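Local coordinates for glycerol Dehydrogenase (Unidentified, PDB 5XN8), which probably catalyses the NAD-dependent oxidation of glycerol to dihydroxyacetone, using a metal ion held in the active site, at residues K180-A185 against I336-F341; A23-L28 against P147-M152; I156-P161 against G224-A229. All blocks are in the same frame, centred on the assembly; numbering follows the deposited sequence.

Contact 1. Residues K180-A185 against I336-F341; sequences KACYDA and IHNMPF
The N338 side chain lies alongside the C182 sulfur. Its CB is 3.6 Å from C182 SG. The next atom, CG, lies farther from the same sulfur. At the tip, ND2 passes 4.0 Å from SG and donates its hydrogen bond to L250 O instead. C182 SG stands anti to its own carbonyl carbon (chi1 -68°), which turns the sulfur along the helix flank to N338. The contact sets the last turn of helix 162-185 against the loop leading to helix 345-363, within the all-helical C-terminal domain of the iron-containing alcohol dehydrogenase family. The same helix supplies the zinc ligand D171. P340 lies along the last turn, between A181 and A185. Its CD is 3.6 Å from A181 O, and its CB is 3.9 Å from A185 CB, also close to the backbone of A185. A185 CB presses on the N338 carbonyl, 3.0 Å from N338 O, a short contact. A181 CB faces the M339 sulfur, with SD 3.9 Å away. The bend at chi2 (-61°) brings SD back toward the helix, although the M339 CB bond points away from it. On the helix side, K180 NZ and D184 OD1 form a salt bridge of 2.9 Å, using the syn lone pair of OD1.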
ATOM      1  N   LYS A 180     -12.797   4.447  24.730  1.00 17.62           N
ATOM      2  CA  LYS A 180     -12.928   5.261  23.500  1.00 18.10           C
ATOM      3  C   LYS A 180     -14.288   5.955  23.379  1.00 18.53           C
ATOM      4  O   LYS A 180     -14.372   7.060  22.851  1.00 18.95           O
ATOM      5  CB  LYS A 180     -12.641   4.402  22.260  1.00 17.92           C
ATOM      6  CG  LYS A 180     -12.639   5.121  20.919  1.00 18.09           C
ATOM      7  CD  LYS A 180     -11.693   6.313  20.909  1.00 18.24           C
ATOM      8  CE  LYS A 180     -11.371   6.770  19.496  1.00 18.32           C
ATOM      9  NZ  LYS A 180     -12.497   7.518  18.861  1.00 18.57           N
ATOM     10  N   ALA A 181     -15.340   5.312  23.883  1.00 18.66           N
ATOM     11  CA  ALA A 181     -16.689   5.893  23.918  1.00 18.83           C
ATOM     12  C   ALA A 181     -16.814   7.020  24.936  1.00 20.04           C
ATOM     13  O   ALA A 181     -17.540   7.990  24.704  1.00 19.60           O
ATOM     14  CB  ALA A 181     -17.719   4.818  24.208  1.00 18.88           C
ATOM     15  N   CYS A 182     -16.139   6.880  26.078  1.00 21.41           N
ATOM     16  CA  CYS A 182     -16.043   7.968  27.063  1.00 22.11           C
ATOM     17  C   CYS A 182     -15.178   9.122  26.554  1.00 22.25           C
ATOM     18  O   CYS A 182     -15.483  10.287  26.800  1.00 22.93           O
ATOM     19  CB  CYS A 182     -15.518   7.448  28.406  1.00 22.46           C
ATOM     20  SG  CYS A 182     -16.694   6.357  29.248  1.00 23.92           S
ATOM     21  N   TYR A 183     -14.100   8.795  25.850  1.00 22.69           N
ATOM     22  CA  TYR A 183     -13.221   9.812  25.250  1.00 22.51           C
ATOM     23  C   TYR A 183     -13.977  10.646  24.216  1.00 22.43           C
ATOM     24  O   TYR A 183     -13.933  11.882  24.265  1.00 23.57           O
ATOM     25  CB  TYR A 183     -12.003   9.137  24.614  1.00 22.51           C
ATOM     26  CG  TYR A 183     -10.969  10.073  24.035  1.00 22.41           C
ATOM     27  CD1 TYR A 183     -10.166  10.853  24.858  1.00 23.20           C
ATOM     28  CD2 TYR A 183     -10.772  10.154  22.657  1.00 22.41           C
ATOM     29  CE1 TYR A 183      -9.202  11.710  24.325  1.00 23.43           C
ATOM     30  CE2 TYR A 183      -9.813  10.994  22.108  1.00 22.65           C
ATOM     31  CZ  TYR A 183      -9.030  11.766  22.941  1.00 23.31           C
ATOM     32  OH  TYR A 183      -8.086  12.602  22.392  1.00 24.10           O
ATOM     33  N   ASP A 184     -14.687   9.978  23.305  1.00 21.91           N
ATOM     34  CA  ASP A 184     -15.526  10.666  22.316  1.00 21.82           C
ATOM     35  C   ASP A 184     -16.663  11.456  22.963  1.00 22.36           C
ATOM     36  O   ASP A 184     -16.997  12.547  22.513  1.00 22.60           O
ATOM     37  CB  ASP A 184     -16.121   9.682  21.297  1.00 21.13           C
ATOM     38  CG  ASP A 184     -15.068   9.019  20.421  1.00 20.34           C
ATOM     39  OD1 ASP A 184     -13.966   9.598  20.231  1.00 20.00           O
ATOM     40  OD2 ASP A 184     -15.353   7.909  19.917  1.00 19.06           O
ATOM     41  N   ALA A 185     -17.256  10.900  24.025  1.00 22.39           N
ATOM     42  CA  ALA A 185     -18.345  11.571  24.744  1.00 22.47           C
ATOM     43  C   ALA A 185     -17.911  12.712  25.645  1.00 22.86           C
ATOM     44  O   ALA A 185     -18.758  13.488  26.085  1.00 23.49           O
ATOM     45  CB  ALA A 185     -19.108  10.571  25.571  1.00 22.35           C
ATOM     46  N   ILE A 336     -23.889   3.610  30.848  1.00 28.31           N
ATOM     47  CA  ILE A 336     -24.309   3.715  29.443  1.00 27.48           C
ATOM     48  C   ILE A 336     -24.576   5.154  28.981  1.00 27.05           C
ATOM     49  O   ILE A 336     -24.503   5.450  27.785  1.00 26.69           O
ATOM     50  CB  ILE A 336     -25.553   2.844  29.147  1.00 27.49           C
ATOM     51  CG1 ILE A 336     -25.660   2.577  27.648  1.00 27.37           C
ATOM     52  CG2 ILE A 336     -26.825   3.469  29.714  1.00 27.75           C
ATOM     53  CD1 ILE A 336     -26.505   1.378  27.307  1.00 27.01           C
ATOM     54  N   HIS A 337     -24.872   6.047  29.922  1.00 27.66           N
ATOM     55  CA  HIS A 337     -25.048   7.470  29.617  1.00 27.90           C
ATOM     56  C   HIS A 337     -23.732   8.199  29.310  1.00 26.54           C
ATOM     57  O   HIS A 337     -23.750   9.366  28.913  1.00 26.54           O
ATOM     58  CB  HIS A 337     -25.810   8.165  30.747  1.00 29.64           C
ATOM     59  CG  HIS A 337     -27.119   7.515  31.054  1.00 31.50           C
ATOM     60  ND1 HIS A 337     -27.401   6.956  32.283  1.00 32.95           N
ATOM     61  CD2 HIS A 337     -28.196   7.271  30.269  1.00 32.49           C
ATOM     62  CE1 HIS A 337     -28.612   6.430  32.251  1.00 33.89           C
ATOM     63  NE2 HIS A 337     -29.114   6.603  31.040  1.00 33.87           N
ATOM     64  N   ASN A 338     -22.605   7.509  29.484  1.00 25.00           N
ATOM     65  CA  ASN A 338     -21.309   7.958  28.978  1.00 24.43           C
ATOM     66  C   ASN A 338     -21.104   7.727  27.469  1.00 24.00           C
ATOM     67  O   ASN A 338     -20.072   8.128  26.950  1.00 23.29           O
ATOM     68  CB  ASN A 338     -20.158   7.275  29.745  1.00 24.01           C
ATOM     69  CG  ASN A 338     -20.152   7.607  31.231  1.00 24.21           C
ATOM     70  OD1 ASN A 338     -20.667   8.639  31.658  1.00 25.07           O
ATOM     71  ND2 ASN A 338     -19.535   6.739  32.023  1.00 23.66           N
ATOM     72  N   MET A 339     -22.049   7.096  26.770  1.00 23.87           N
ATOM     73  CA  MET A 339     -21.949   6.961  25.303  1.00 23.59           C
ATOM     74  C   MET A 339     -22.084   8.324  24.630  1.00 23.42           C
ATOM     75  O   MET A 339     -22.800   9.193  25.133  1.00 25.16           O
ATOM     76  CB  MET A 339     -23.011   6.001  24.727  1.00 22.69           C
ATOM     77  CG  MET A 339     -22.889   4.553  25.157  1.00 22.25           C
ATOM     78  SD  MET A 339     -21.371   3.685  24.726  1.00 21.56           S
ATOM     79  CE  MET A 339     -21.560   3.426  22.958  1.00 20.81           C
ATOM     80  N   PRO A 340     -21.431   8.509  23.466  1.00 22.86           N
ATOM     81  CA  PRO A 340     -21.486   9.814  22.793  1.00 23.54           C
ATOM     82  C   PRO A 340     -22.768  10.082  21.989  1.00 24.16           C
ATOM     83  O   PRO A 340     -22.760  10.927  21.097  1.00 23.94           O
ATOM     84  CB  PRO A 340     -20.252   9.769  21.880  1.00 23.07           C
ATOM     85  CG  PRO A 340     -20.096   8.329  21.542  1.00 22.13           C
ATOM     86  CD  PRO A 340     -20.533   7.571  22.761  1.00 21.93           C
ATOM     87  N   PHE A 341     -23.859   9.372  22.293  1.00 24.78           N
ATOM     88  CA  PHE A 341     -25.150   9.604  21.642  1.00 25.85           C
ATOM     89  C   PHE A 341     -26.268   9.212  22.612  1.00 27.82           C
ATOM     90  O   PHE A 341     -26.005   8.622  23.667  1.00 28.58           O
ATOM     91  CB  PHE A 341     -25.249   8.808  20.334  1.00 24.72           C
ATOM     92  CG  PHE A 341     -24.804   7.378  20.463  1.00 24.02           C
ATOM     93  CD1 PHE A 341     -23.473   7.030  20.252  1.00 23.13           C
ATOM     94  CD2 PHE A 341     -25.707   6.383  20.813  1.00 23.19           C
ATOM     95  CE1 PHE A 341     -23.055   5.715  20.393  1.00 22.79           C
ATOM     96  CE2 PHE A 341     -25.302   5.075  20.952  1.00 22.82           C
ATOM     97  CZ  PHE A 341     -23.978   4.732  20.739  1.00 22.91           C
TER

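Contact 2. Residues A23-L28 against P147-M152; sequences AYAKNL and PDMVVM
A25 and M149 bring the two backbones closest, with their CA atoms 7.9 Å apart. Residues 23-25 belong to a short helix, and 26-28 keep helical backbone angles without its regular bonds. Residues 149-152 are extended, in a strand of the parallel sheet of the N-terminal, nucleotide-binding domain. That strand lies between strands 10-14 and 111-115. The gap between the backbones is filled by side chains, above all by M149. Its CG is anti to its carbonyl carbon, and chi2 is fully extended at -180°. The chain therefore reaches straight across to the helical turn before bending at chi3 (73°). CG meets L28 CD1 at 3.8 Å. SD passes 3.9 Å from A25 N and also touches L28 CD1. The methyl CE ends 3.8 Å from Y24 CB. L28 comes from the other segment, and its CD1 also touches D148 CB at 3.8 Å. CD2 of the same fork comes close to D148 CB as well. Two polar ends have partners outside the contact: D148 OD1 accepts from V111 N, and Y24 OH makes a weak hydrogen bond to A191 O of a neighbouring subunit. F21 and L12 also pack on M149. What joins the two segments is thus methyl, methylene and thioether contact. Such contact depends on shape and burial, and it sets no bond direction between helix and strand.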
ATOM      1  N   ALA A  23      11.071  -7.346  49.227  1.00 34.00           N
ATOM      2  CA  ALA A  23      12.030  -6.241  49.103  1.00 34.68           C
ATOM      3  C   ALA A  23      11.326  -4.890  49.044  1.00 34.54           C
ATOM      4  O   ALA A  23      11.698  -3.955  49.752  1.00 36.08           O
ATOM      5  CB  ALA A  23      12.901  -6.435  47.866  1.00 35.17           C
ATOM      6  N   TYR A  24      10.284  -4.810  48.222  1.00 33.73           N
ATOM      7  CA  TYR A  24       9.529  -3.573  48.045  1.00 32.77           C
ATOM      8  C   TYR A  24       8.536  -3.348  49.186  1.00 32.82           C
ATOM      9  O   TYR A  24       8.302  -2.207  49.587  1.00 32.11           O
ATOM     10  CB  TYR A  24       8.791  -3.571  46.704  1.00 32.51           C
ATOM     11  CG  TYR A  24       9.688  -3.768  45.490  1.00 32.23           C
ATOM     12  CD1 TYR A  24      10.007  -5.043  45.045  1.00 32.50           C
ATOM     13  CD2 TYR A  24      10.183  -2.677  44.761  1.00 33.42           C
ATOM     14  CE1 TYR A  24      10.799  -5.243  43.917  1.00 32.39           C
ATOM     15  CE2 TYR A  24      10.979  -2.858  43.642  1.00 33.25           C
ATOM     16  CZ  TYR A  24      11.290  -4.144  43.219  1.00 33.11           C
ATOM     17  OH  TYR A  24      12.077  -4.346  42.104  1.00 32.48           O
ATOM     18  N   ALA A  25       7.959  -4.434  49.702  1.00 32.23           N
ATOM     19  CA  ALA A  25       6.993  -4.370  50.804  1.00 32.54           C
ATOM     20  C   ALA A  25       7.616  -3.868  52.101  1.00 33.03           C
ATOM     21  O   ALA A  25       6.995  -3.094  52.827  1.00 33.07           O
ATOM     22  CB  ALA A  25       6.356  -5.739  51.023  1.00 32.27           C
ATOM     23  N   LYS A  26       8.846  -4.301  52.374  1.00 34.40           N
ATOM     24  CA  LYS A  26       9.629  -3.832  53.529  1.00 36.25           C
ATOM     25  C   LYS A  26       9.628  -2.305  53.716  1.00 36.89           C
ATOM     26  O   LYS A  26       9.566  -1.824  54.853  1.00 38.30           O
ATOM     27  CB  LYS A  26      11.065  -4.354  53.418  1.00 38.00           C
ATOM     28  CG  LYS A  26      12.006  -3.937  54.548  1.00 39.69           C
ATOM     29  CD  LYS A  26      13.343  -4.678  54.580  1.00 42.03           C
ATOM     30  CE  LYS A  26      13.716  -5.475  53.320  1.00 43.35           C
ATOM     31  NZ  LYS A  26      14.769  -6.478  53.634  1.00 45.44           N
ATOM     32  N   ASN A  27       9.703  -1.562  52.611  1.00 36.26           N
ATOM     33  CA  ASN A  27       9.675  -0.090  52.638  1.00 35.89           C
ATOM     34  C   ASN A  27       8.288   0.515  52.900  1.00 35.51           C
ATOM     35  O   ASN A  27       8.194   1.698  53.232  1.00 34.36           O
ATOM     36  CB  ASN A  27      10.232   0.485  51.321  1.00 35.31           C
ATOM     37  CG  ASN A  27      11.686   0.112  51.083  1.00 34.87           C
ATOM     38  OD1 ASN A  27      12.019  -0.508  50.079  1.00 35.60           O
ATOM     39  ND2 ASN A  27      12.550   0.486  52.004  1.00 34.94           N
ATOM     40  N   LEU A  28       7.220  -0.267  52.730  1.00 35.39           N
ATOM     41  CA  LEU A  28       5.850   0.206  53.015  1.00 36.09           C
ATOM     42  C   LEU A  28       5.499   0.112  54.497  1.00 36.62           C
ATOM     43  O   LEU A  28       4.858   1.014  55.046  1.00 37.66           O
ATOM     44  CB  LEU A  28       4.798  -0.564  52.201  1.00 36.43           C
ATOM     45  CG  LEU A  28       4.663  -0.258  50.706  1.00 35.79           C
ATOM     46  CD1 LEU A  28       3.639  -1.187  50.091  1.00 35.38           C
ATOM     47  CD2 LEU A  28       4.285   1.197  50.469  1.00 36.73           C
ATOM     48  N   PRO A 147      -4.395   0.481  45.521  1.00 26.94           N
ATOM     49  CA  PRO A 147      -3.455  -0.361  46.269  1.00 26.82           C
ATOM     50  C   PRO A 147      -2.013   0.104  46.096  1.00 26.89           C
ATOM     51  O   PRO A 147      -1.624   0.528  45.009  1.00 26.67           O
ATOM     52  CB  PRO A 147      -3.637  -1.733  45.631  1.00 26.00           C
ATOM     53  CG  PRO A 147      -5.043  -1.730  45.163  1.00 26.04           C
ATOM     54  CD  PRO A 147      -5.344  -0.327  44.736  1.00 26.12           C
ATOM     55  N   ASP A 148      -1.236   0.026  47.167  1.00 28.00           N
ATOM     56  CA  ASP A 148       0.154   0.451  47.131  1.00 28.95           C
ATOM     57  C   ASP A 148       1.014  -0.520  46.323  1.00 28.85           C
ATOM     58  O   ASP A 148       1.963  -0.093  45.667  1.00 26.89           O
ATOM     59  CB  ASP A 148       0.693   0.665  48.550  1.00 29.72           C
ATOM     60  CG  ASP A 148      -0.109   1.716  49.320  1.00 30.64           C
ATOM     61  OD1 ASP A 148      -1.253   1.392  49.736  1.00 30.57           O
ATOM     62  OD2 ASP A 148       0.401   2.860  49.483  1.00 29.61           O
ATOM     63  N   MET A 149       0.659  -1.809  46.345  1.00 29.27           N
ATOM     64  CA  MET A 149       1.317  -2.817  45.509  1.00 29.86           C
ATOM     65  C   MET A 149       0.319  -3.804  44.918  1.00 30.44           C
ATOM     66  O   MET A 149      -0.677  -4.152  45.566  1.00 30.67           O
ATOM     67  CB  MET A 149       2.343  -3.598  46.319  1.00 31.39           C
ATOM     68  CG  MET A 149       3.611  -2.831  46.635  1.00 31.20           C
ATOM     69  SD  MET A 149       4.752  -3.863  47.591  1.00 34.21           S
ATOM     70  CE  MET A 149       5.306  -4.985  46.321  1.00 33.82           C
ATOM     71  N   VAL A 150       0.601  -4.246  43.689  1.00 28.89           N
ATOM     72  CA  VAL A 150      -0.156  -5.296  43.008  1.00 28.40           C
ATOM     73  C   VAL A 150       0.859  -6.336  42.546  1.00 28.79           C
ATOM     74  O   VAL A 150       1.741  -6.021  41.759  1.00 29.12           O
ATOM     75  CB  VAL A 150      -0.933  -4.759  41.784  1.00 27.58           C
ATOM     76  CG1 VAL A 150      -1.624  -5.897  41.034  1.00 26.83           C
ATOM     77  CG2 VAL A 150      -1.942  -3.690  42.202  1.00 27.11           C
ATOM     78  N   VAL A 151       0.731  -7.570  43.038  1.00 29.01           N
ATOM     79  CA  VAL A 151       1.734  -8.607  42.818  1.00 28.92           C
ATOM     80  C   VAL A 151       1.109  -9.795  42.090  1.00 28.60           C
ATOM     81  O   VAL A 151       0.213 -10.462  42.621  1.00 30.26           O
ATOM     82  CB  VAL A 151       2.362  -9.066  44.149  1.00 29.90           C
ATOM     83  CG1 VAL A 151       3.589  -9.935  43.894  1.00 30.09           C
ATOM     84  CG2 VAL A 151       2.734  -7.854  45.003  1.00 30.46           C
ATOM     85  N   MET A 152       1.604 -10.065  40.884  1.00 27.15           N
ATOM     86  CA  MET A 152       1.049 -11.083  40.006  1.00 27.12           C
ATOM     87  C   MET A 152       2.075 -12.196  39.836  1.00 26.21           C
ATOM     88  O   MET A 152       3.039 -12.048  39.091  1.00 25.64           O
ATOM     89  CB  MET A 152       0.699 -10.458  38.651  1.00 27.45           C
ATOM     90  CG  MET A 152      -0.174  -9.211  38.733  1.00 27.06           C
ATOM     91  SD  MET A 152      -1.831  -9.545  39.359  1.00 26.82           S
ATOM     92  CE  MET A 152      -2.562 -10.416  37.985  1.00 26.91           C
TER

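Contact 3. Residues I156-P161 against G224-A229; sequences IIAKAP and GVVTDA
A158 and G224 meet backbone to backbone, where a Schellman motif closes helix 197-223. A158 is at the end of helix 154-158, which follows the last strand of the N-terminal nucleotide-binding domain. G224 begins the link between helices 197-223 and 228-247 of the helical C-terminal domain. G224 is the first residue to leave its helix. Its CA points a C-H at A158 O, a CA-H...O contact of 3.6 Å with 155° at the hydrogen. With a positive phi of 87°, a side chain at this position would press on the carbonyl oxygen of the residue before, which accounts for glycine. The methyl of A158 then lies against the next peptide of the linker. Its CB is 3.7 Å from V225 O and nearly as close to V225 C. V226 adds one branch: CG2 is 4.0 Å from A158 CB. V226 holds CG1 anti to its backbone N (chi1 -172°), which leaves CG2 as the branch beside that nitrogen, on the side of A158.

One shell out, helix 228-247 touches both sides. L230 touches A158, and E231 touches V226. Residues 224-227 connect the two helices, with T227 at the N-cap position of the second. A fourth subunit packs on the connection and the new helix start: its A350 meets V225, and its T354 meets T227. At the start of the new helix, D228 OD2 forms a salt bridge with R232 NE. K159 arches over G224 O, with K159 CG at 3.8 Å and, after a bend at chi4, NZ at 4.1 Å from that oxygen.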
ATOM      1  N   ILE A 156       1.671 -19.172  39.650  1.00 25.20           N
ATOM      2  CA  ILE A 156       0.427 -19.524  40.361  1.00 25.12           C
ATOM      3  C   ILE A 156      -0.793 -19.288  39.464  1.00 25.49           C
ATOM      4  O   ILE A 156      -1.685 -20.124  39.399  1.00 24.36           O
ATOM      5  CB  ILE A 156       0.284 -18.730  41.681  1.00 24.62           C
ATOM      6  CG1 ILE A 156       1.435 -19.074  42.628  1.00 24.75           C
ATOM      7  CG2 ILE A 156      -1.063 -18.998  42.354  1.00 24.66           C
ATOM      8  CD1 ILE A 156       1.560 -18.159  43.822  1.00 24.94           C
ATOM      9  N   ILE A 157      -0.822 -18.147  38.780  1.00 27.21           N
ATOM     10  CA  ILE A 157      -1.943 -17.794  37.896  1.00 28.70           C
ATOM     11  C   ILE A 157      -2.090 -18.779  36.727  1.00 30.40           C
ATOM     12  O   ILE A 157      -3.203 -19.162  36.383  1.00 32.59           O
ATOM     13  CB  ILE A 157      -1.829 -16.336  37.395  1.00 28.41           C
ATOM     14  CG1 ILE A 157      -2.028 -15.363  38.568  1.00 28.88           C
ATOM     15  CG2 ILE A 157      -2.856 -16.037  36.304  1.00 28.59           C
ATOM     16  CD1 ILE A 157      -1.409 -13.994  38.352  1.00 28.58           C
ATOM     17  N   ALA A 158      -0.969 -19.191  36.140  1.00 32.38           N
ATOM     18  CA  ALA A 158      -0.956 -20.198  35.063  1.00 32.10           C
ATOM     19  C   ALA A 158      -1.665 -21.505  35.429  1.00 32.58           C
ATOM     20  O   ALA A 158      -2.309 -22.116  34.580  1.00 32.58           O
ATOM     21  CB  ALA A 158       0.472 -20.487  34.634  1.00 32.34           C
ATOM     22  N   LYS A 159      -1.544 -21.932  36.684  1.00 34.60           N
ATOM     23  CA  LYS A 159      -2.145 -23.193  37.155  1.00 34.86           C
ATOM     24  C   LYS A 159      -3.641 -23.118  37.496  1.00 34.09           C
ATOM     25  O   LYS A 159      -4.266 -24.155  37.719  1.00 35.72           O
ATOM     26  CB  LYS A 159      -1.353 -23.737  38.347  1.00 36.24           C
ATOM     27  CG  LYS A 159       0.067 -24.140  37.983  1.00 37.98           C
ATOM     28  CD  LYS A 159       0.786 -24.754  39.185  1.00 39.56           C
ATOM     29  CE  LYS A 159       2.225 -25.130  38.860  1.00 40.11           C
ATOM     30  NZ  LYS A 159       2.305 -26.140  37.766  1.00 40.66           N
ATOM     31  N   ALA A 160      -4.210 -21.913  37.540  1.00 33.04           N
ATOM     32  CA  ALA A 160      -5.655 -21.723  37.721  1.00 32.85           C
ATOM     33  C   ALA A 160      -6.450 -22.247  36.515  1.00 32.96           C
ATOM     34  O   ALA A 160      -5.919 -22.281  35.398  1.00 32.48           O
ATOM     35  CB  ALA A 160      -5.969 -20.248  37.927  1.00 32.56           C
ATOM     36  N   PRO A 161      -7.728 -22.641  36.723  1.00 32.27           N
ATOM     37  CA  PRO A 161      -8.573 -23.100  35.614  1.00 32.20           C
ATOM     38  C   PRO A 161      -8.597 -22.125  34.438  1.00 31.73           C
ATOM     39  O   PRO A 161      -8.734 -20.909  34.636  1.00 30.40           O
ATOM     40  CB  PRO A 161      -9.960 -23.211  36.250  1.00 33.20           C
ATOM     41  CG  PRO A 161      -9.683 -23.525  37.681  1.00 33.68           C
ATOM     42  CD  PRO A 161      -8.418 -22.780  38.023  1.00 34.19           C
ATOM     43  N   GLY A 224      -1.153 -25.301  31.735  1.00 27.99           N
ATOM     44  CA  GLY A 224      -0.786 -24.977  33.113  1.00 27.16           C
ATOM     45  C   GLY A 224       0.575 -24.295  33.237  1.00 26.83           C
ATOM     46  O   GLY A 224       1.164 -24.289  34.318  1.00 26.50           O
ATOM     47  N   VAL A 225       1.028 -23.660  32.158  1.00 25.41           N
ATOM     48  CA  VAL A 225       2.433 -23.282  32.007  1.00 25.38           C
ATOM     49  C   VAL A 225       2.624 -21.785  31.683  1.00 23.43           C
ATOM     50  O   VAL A 225       1.708 -21.115  31.217  1.00 22.99           O
ATOM     51  CB  VAL A 225       3.113 -24.196  30.952  1.00 25.83           C
ATOM     52  CG1 VAL A 225       3.172 -25.637  31.441  1.00 26.82           C
ATOM     53  CG2 VAL A 225       2.455 -24.072  29.589  1.00 25.89           C
ATOM     54  N   VAL A 226       3.816 -21.266  31.950  1.00 23.11           N
ATOM     55  CA  VAL A 226       4.138 -19.839  31.787  1.00 22.13           C
ATOM     56  C   VAL A 226       4.915 -19.593  30.498  1.00 21.92           C
ATOM     57  O   VAL A 226       6.062 -20.031  30.377  1.00 21.69           O
ATOM     58  CB  VAL A 226       4.971 -19.314  32.983  1.00 22.31           C
ATOM     59  CG1 VAL A 226       5.136 -17.795  32.905  1.00 21.83           C
ATOM     60  CG2 VAL A 226       4.339 -19.729  34.310  1.00 22.24           C
ATOM     61  N   THR A 227       4.283 -18.907  29.537  1.00 21.82           N
ATOM     62  CA  THR A 227       4.969 -18.368  28.348  1.00 22.32           C
ATOM     63  C   THR A 227       4.924 -16.847  28.381  1.00 23.18           C
ATOM     64  O   THR A 227       4.215 -16.284  29.213  1.00 24.96           O
ATOM     65  CB  THR A 227       4.338 -18.875  27.040  1.00 21.58           C
ATOM     66  OG1 THR A 227       2.927 -18.644  27.060  1.00 21.06           O
ATOM     67  CG2 THR A 227       4.612 -20.334  26.863  1.00 21.99           C
ATOM     68  N   ASP A 228       5.668 -16.173  27.493  1.00 23.96           N
ATOM     69  CA  ASP A 228       5.638 -14.691  27.463  1.00 24.30           C
ATOM     70  C   ASP A 228       4.329 -14.149  26.875  1.00 23.79           C
ATOM     71  O   ASP A 228       4.021 -12.996  27.078  1.00 23.05           O
ATOM     72  CB  ASP A 228       6.855 -14.079  26.747  1.00 25.43           C
ATOM     73  CG  ASP A 228       7.307 -12.737  27.381  1.00 27.01           C
ATOM     74  OD1 ASP A 228       7.879 -12.761  28.499  1.00 28.02           O
ATOM     75  OD2 ASP A 228       7.086 -11.662  26.768  1.00 27.09           O
ATOM     76  N   ALA A 229       3.561 -14.972  26.164  1.00 24.93           N
ATOM     77  CA  ALA A 229       2.211 -14.589  25.706  1.00 24.90           C
ATOM     78  C   ALA A 229       1.226 -14.507  26.869  1.00 25.88           C
ATOM     79  O   ALA A 229       0.361 -13.625  26.908  1.00 27.48           O
ATOM     80  CB  ALA A 229       1.709 -15.581  24.672  1.00 25.34           C
TER

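In the fold
Contacts 2 and 3 are neighbours, with centres 22 Å apart. Strand 149-153 leads directly into helix 154-158, and M152 CE of contact 2 packs on I157 CD1 of contact 3 at 3.8 Å. Contact 1 stands apart. Its centre is 35 Å from that of each of the others, and it lies across the chain's centre from contact 3. Helix 162-185, which follows helix 154-158, links the two along the chain. In contact 1 the C182 side chain is about 13 Å from the zinc, and the N338 side chain about 9 Å from that of the zinc ligand H254. The K159 side chain in contact 3 is about 9 Å from that of T116, a likely NAD-binding residue. Contact 2 lies away from these sites.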